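Long-range contact in alpha-toxin (Clostridium novyi, PDB 2VK9), which belongs to the large clostridial toxins, its catalytic domain being a glycosyltransferase of the GT-A fold with added helices: residues A[408-416]-A[452-460]. Sequence-based numbering, arbitrary orientation.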
loop_
_atom_site.group_PDB
_atom_site.type_symbol
_atom_site.label_atom_id
_atom_site.label_comp_id
_atom_site.label_asym_id
_atom_site.label_seq_id
_atom_site.Cartn_x
_atom_site.Cartn_y
_atom_site.Cartn_z
ATOM N N ARG A 408 -5.368 6.866 -11.110
ATOM C CA ARG A 408 -4.352 5.990 -11.673
ATOM C C ARG A 408 -4.935 4.786 -12.389
ATOM O O ARG A 408 -4.386 4.342 -13.395
ATOM C CB ARG A 408 -3.385 5.541 -10.591
ATOM C CG ARG A 408 -2.468 6.643 -10.181
ATOM C CD ARG A 408 -1.939 6.430 -8.815
ATOM N NE ARG A 408 -1.266 7.635 -8.352
ATOM C CZ ARG A 408 0.050 7.776 -8.264
ATOM N NH1 ARG A 408 0.862 6.771 -8.588
ATOM N NH2 ARG A 408 0.549 8.925 -7.834
ATOM N N TYR A 409 -6.043 4.266 -11.872
ATOM C CA TYR A 409 -6.689 3.114 -12.479
ATOM C C TYR A 409 -7.418 3.487 -13.757
ATOM O O TYR A 409 -7.364 2.741 -14.730
ATOM C CB TYR A 409 -7.610 2.384 -11.486
ATOM C CG TYR A 409 -6.929 1.205 -10.822
ATOM C CD1 TYR A 409 -6.936 -0.060 -11.424
ATOM C CD2 TYR A 409 -6.245 1.356 -9.609
ATOM C CE1 TYR A 409 -6.291 -1.145 -10.834
ATOM C CE2 TYR A 409 -5.600 0.279 -9.011
ATOM C CZ TYR A 409 -5.632 -0.969 -9.632
ATOM O OH TYR A 409 -5.001 -2.032 -9.044
ATOM N N GLU A 410 -8.080 4.646 -13.762
ATOM C CA GLU A 410 -8.799 5.102 -14.955
ATOM C C GLU A 410 -7.852 5.342 -16.130
ATOM O O GLU A 410 -8.123 4.899 -17.245
ATOM C CB GLU A 410 -9.657 6.335 -14.667
ATOM C CG GLU A 410 -10.957 6.045 -13.892
ATOM C CD GLU A 410 -11.717 4.789 -14.379
ATOM O OE1 GLU A 410 -12.371 4.848 -15.452
ATOM O OE2 GLU A 410 -11.667 3.742 -13.681
ATOM N N ILE A 411 -6.735 6.013 -15.854
ATOM C CA ILE A 411 -5.669 6.205 -16.833
ATOM C C ILE A 411 -5.209 4.860 -17.405
ATOM O O ILE A 411 -5.187 4.685 -18.630
ATOM C CB ILE A 411 -4.482 7.013 -16.232
ATOM C CG1 ILE A 411 -4.872 8.491 -16.069
ATOM C CG2 ILE A 411 -3.228 6.895 -17.097
ATOM C CD1 ILE A 411 -3.980 9.279 -15.106
ATOM N N LEU A 412 -4.869 3.913 -16.522
ATOM C CA LEU A 412 -4.412 2.576 -16.923
ATOM C C LEU A 412 -5.444 1.818 -17.754
ATOM O O LEU A 412 -5.136 1.316 -18.830
ATOM C CB LEU A 412 -4.027 1.749 -15.692
ATOM C CG LEU A 412 -3.749 0.246 -15.863
ATOM C CD1 LEU A 412 -2.332 -0.012 -16.338
ATOM C CD2 LEU A 412 -3.997 -0.490 -14.555
ATOM N N ASN A 413 -6.665 1.733 -17.252
ATOM C CA ASN A 413 -7.713 1.025 -17.964
ATOM C C ASN A 413 -8.080 1.693 -19.292
ATOM O O ASN A 413 -8.455 1.015 -20.252
ATOM C CB ASN A 413 -8.948 0.828 -17.069
ATOM C CG ASN A 413 -8.715 -0.197 -15.955
ATOM O OD1 ASN A 413 -7.777 -0.999 -16.001
ATOM N ND2 ASN A 413 -9.578 -0.174 -14.952
ATOM N N SER A 414 -7.951 3.020 -19.351
ATOM C CA SER A 414 -8.284 3.767 -20.566
ATOM C C SER A 414 -7.368 3.415 -21.734
ATOM O O SER A 414 -7.690 3.716 -22.880
ATOM C CB SER A 414 -8.282 5.284 -20.327
ATOM O OG SER A 414 -6.962 5.787 -20.186
ATOM N N ILE A 415 -6.231 2.779 -21.458
ATOM C CA ILE A 415 -5.349 2.374 -22.549
ATOM C C ILE A 415 -5.128 0.861 -22.671
ATOM O O ILE A 415 -4.861 0.377 -23.770
ATOM C CB ILE A 415 -4.021 3.180 -22.595
ATOM C CG1 ILE A 415 -3.004 2.658 -21.590
ATOM C CG2 ILE A 415 -4.284 4.680 -22.369
ATOM C CD1 ILE A 415 -1.752 3.511 -21.534
ATOM N N ILE A 416 -5.252 0.110 -21.579
ATOM C CA ILE A 416 -5.048 -1.344 -21.677
ATOM C C ILE A 416 -6.307 -2.194 -21.895
ATOM O O ILE A 416 -6.218 -3.264 -22.493
ATOM C CB ILE A 416 -4.242 -1.940 -20.495
ATOM C CG1 ILE A 416 -5.008 -1.805 -19.173
ATOM C CG2 ILE A 416 -2.860 -1.317 -20.424
ATOM C CD1 ILE A 416 -4.777 -2.936 -18.202
ATOM N N PHE A 452 5.522 6.945 -13.853
ATOM C CA PHE A 452 4.236 6.286 -13.756
ATOM C C PHE A 452 3.784 5.714 -15.100
ATOM O O PHE A 452 3.524 4.516 -15.197
ATOM C CB PHE A 452 3.174 7.226 -13.191
ATOM C CG PHE A 452 1.782 6.683 -13.294
ATOM C CD1 PHE A 452 1.325 5.737 -12.381
ATOM C CD2 PHE A 452 0.933 7.099 -14.315
ATOM C CE1 PHE A 452 0.039 5.227 -12.470
ATOM C CE2 PHE A 452 -0.356 6.595 -14.420
ATOM C CZ PHE A 452 -0.807 5.656 -13.492
ATOM N N TYR A 453 3.692 6.565 -16.126
ATOM C CA TYR A 453 3.224 6.119 -17.442
ATOM C C TYR A 453 4.081 5.006 -18.045
ATOM O O TYR A 453 3.580 4.151 -18.784
ATOM C CB TYR A 453 3.101 7.291 -18.406
ATOM C CG TYR A 453 1.827 8.086 -18.238
ATOM C CD1 TYR A 453 1.725 9.078 -17.268
ATOM C CD2 TYR A 453 0.725 7.851 -19.056
ATOM C CE1 TYR A 453 0.553 9.815 -17.118
ATOM C CE2 TYR A 453 -0.449 8.581 -18.913
ATOM C CZ TYR A 453 -0.527 9.561 -17.943
ATOM O OH TYR A 453 -1.681 10.292 -17.797
ATOM N N GLN A 454 5.368 5.011 -17.709
ATOM C CA GLN A 454 6.272 3.937 -18.098
ATOM C C GLN A 454 5.927 2.562 -17.483
ATOM O O GLN A 454 6.434 1.530 -17.944
ATOM C CB GLN A 454 7.720 4.332 -17.795
ATOM C CG GLN A 454 8.317 5.299 -18.825
ATOM C CD GLN A 454 9.612 5.975 -18.354
ATOM O OE1 GLN A 454 10.438 5.371 -17.667
ATOM N NE2 GLN A 454 9.788 7.235 -18.737
ATOM N N GLN A 455 5.064 2.544 -16.463
ATOM C CA GLN A 455 4.693 1.296 -15.775
ATOM C C GLN A 455 3.552 0.523 -16.418
ATOM O O GLN A 455 3.468 -0.698 -16.276
ATOM C CB GLN A 455 4.353 1.562 -14.312
ATOM C CG GLN A 455 5.280 0.878 -13.348
ATOM C CD GLN A 455 6.730 1.141 -13.651
ATOM O OE1 GLN A 455 7.114 2.256 -14.011
ATOM N NE2 GLN A 455 7.553 0.115 -13.507
ATOM N N ILE A 456 2.686 1.247 -17.115
ATOM C CA ILE A 456 1.495 0.689 -17.734
ATOM C C ILE A 456 1.764 -0.547 -18.606
ATOM O O ILE A 456 1.022 -1.530 -18.526
ATOM C CB ILE A 456 0.764 1.772 -18.547
ATOM C CG1 ILE A 456 0.304 2.908 -17.624
ATOM C CG2 ILE A 456 -0.406 1.177 -19.302
ATOM C CD1 ILE A 456 0.031 4.227 -18.340
ATOM N N ILE A 457 2.819 -0.502 -19.425
ATOM C CA ILE A 457 3.163 -1.631 -20.314
ATOM C C ILE A 457 3.422 -2.946 -19.566
ATOM O O ILE A 457 2.944 -4.002 -19.985
ATOM C CB ILE A 457 4.364 -1.333 -21.285
ATOM C CG1 ILE A 457 5.609 -0.828 -20.522
ATOM C CG2 ILE A 457 3.939 -0.365 -22.394
ATOM C CD1 ILE A 457 6.963 -1.405 -21.065
ATOM N N GLY A 458 4.166 -2.872 -18.463
ATOM C CA GLY A 458 4.508 -4.056 -17.685
ATOM C C GLY A 458 3.504 -4.421 -16.603
ATOM O O GLY A 458 3.827 -5.189 -15.700
ATOM N N TYR A 459 2.287 -3.886 -16.689
ATOM C CA TYR A 459 1.246 -4.165 -15.696
ATOM C C TYR A 459 0.814 -5.642 -15.664
ATOM O O TYR A 459 0.938 -6.297 -14.630
ATOM C CB TYR A 459 0.047 -3.232 -15.911
ATOM C CG TYR A 459 -1.173 -3.523 -15.060
ATOM C CD1 TYR A 459 -1.184 -3.252 -13.684
ATOM C CD2 TYR A 459 -2.328 -4.042 -15.638
ATOM C CE1 TYR A 459 -2.321 -3.517 -12.903
ATOM C CE2 TYR A 459 -3.466 -4.306 -14.873
ATOM C CZ TYR A 459 -3.456 -4.045 -13.510
ATOM O OH TYR A 459 -4.590 -4.314 -12.776
ATOM N N LEU A 460 0.332 -6.158 -16.797
ATOM C CA LEU A 460 -0.146 -7.541 -16.890
ATOM C C LEU A 460 0.881 -8.569 -16.488
ATOM O O LEU A 460 0.524 -9.650 -16.039
ATOM C CB LEU A 460 -0.612 -7.880 -18.299
ATOM C CG LEU A 460 -1.986 -7.442 -18.791
ATOM C CD1 LEU A 460 -2.313 -8.261 -20.012
ATOM C CD2 LEU A 460 -3.065 -7.621 -17.743
#
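Leu412 and Ile456 meet where helix 396-422 packs against the chain running on from helix 447-453, within the GT-A catalytic domain. The contact is buried and almost wholly apolar, and no hydrogen bond joins the two segments. Ile456 CG2 takes Leu412 CD1, Ile415 CD1 and Ile416 CG2 around it, the Leu412 methyl at 3.7 Å. Ile415 crosses Ile456 at about a right angle.

Two aromatic rings, those of Tyr459 and Phe452, extend the contact. Tyr459 receives Leu412 CD2 over the centre of one face, a CH-pi contact. Ile416 CD1 reaches the same ring at Tyr459 CD2, 3.7 Å away. Phe452 meets Ile411 CG2 at its edge, and Arg408 CG lies 3.7 Å from Phe452 CE1. The Arg408 chain is extended from CG to NE and carries the guanidinium past the ring, their planes 72° apart.

Polar ends are held by other residues. Arg408 NE hydrogen-bonds to Gln404 OE1, and Arg408 NH1 to the backbone O of Phe473. The hydroxyls of Tyr409 and Tyr459 share Glu256 OE2 on helix 247-259.

One more apolar contact involves Tyr453. Ile411 CG2, anti to its own backbone nitrogen, reaches this ring too, 3.7 Å from Tyr453 CE2.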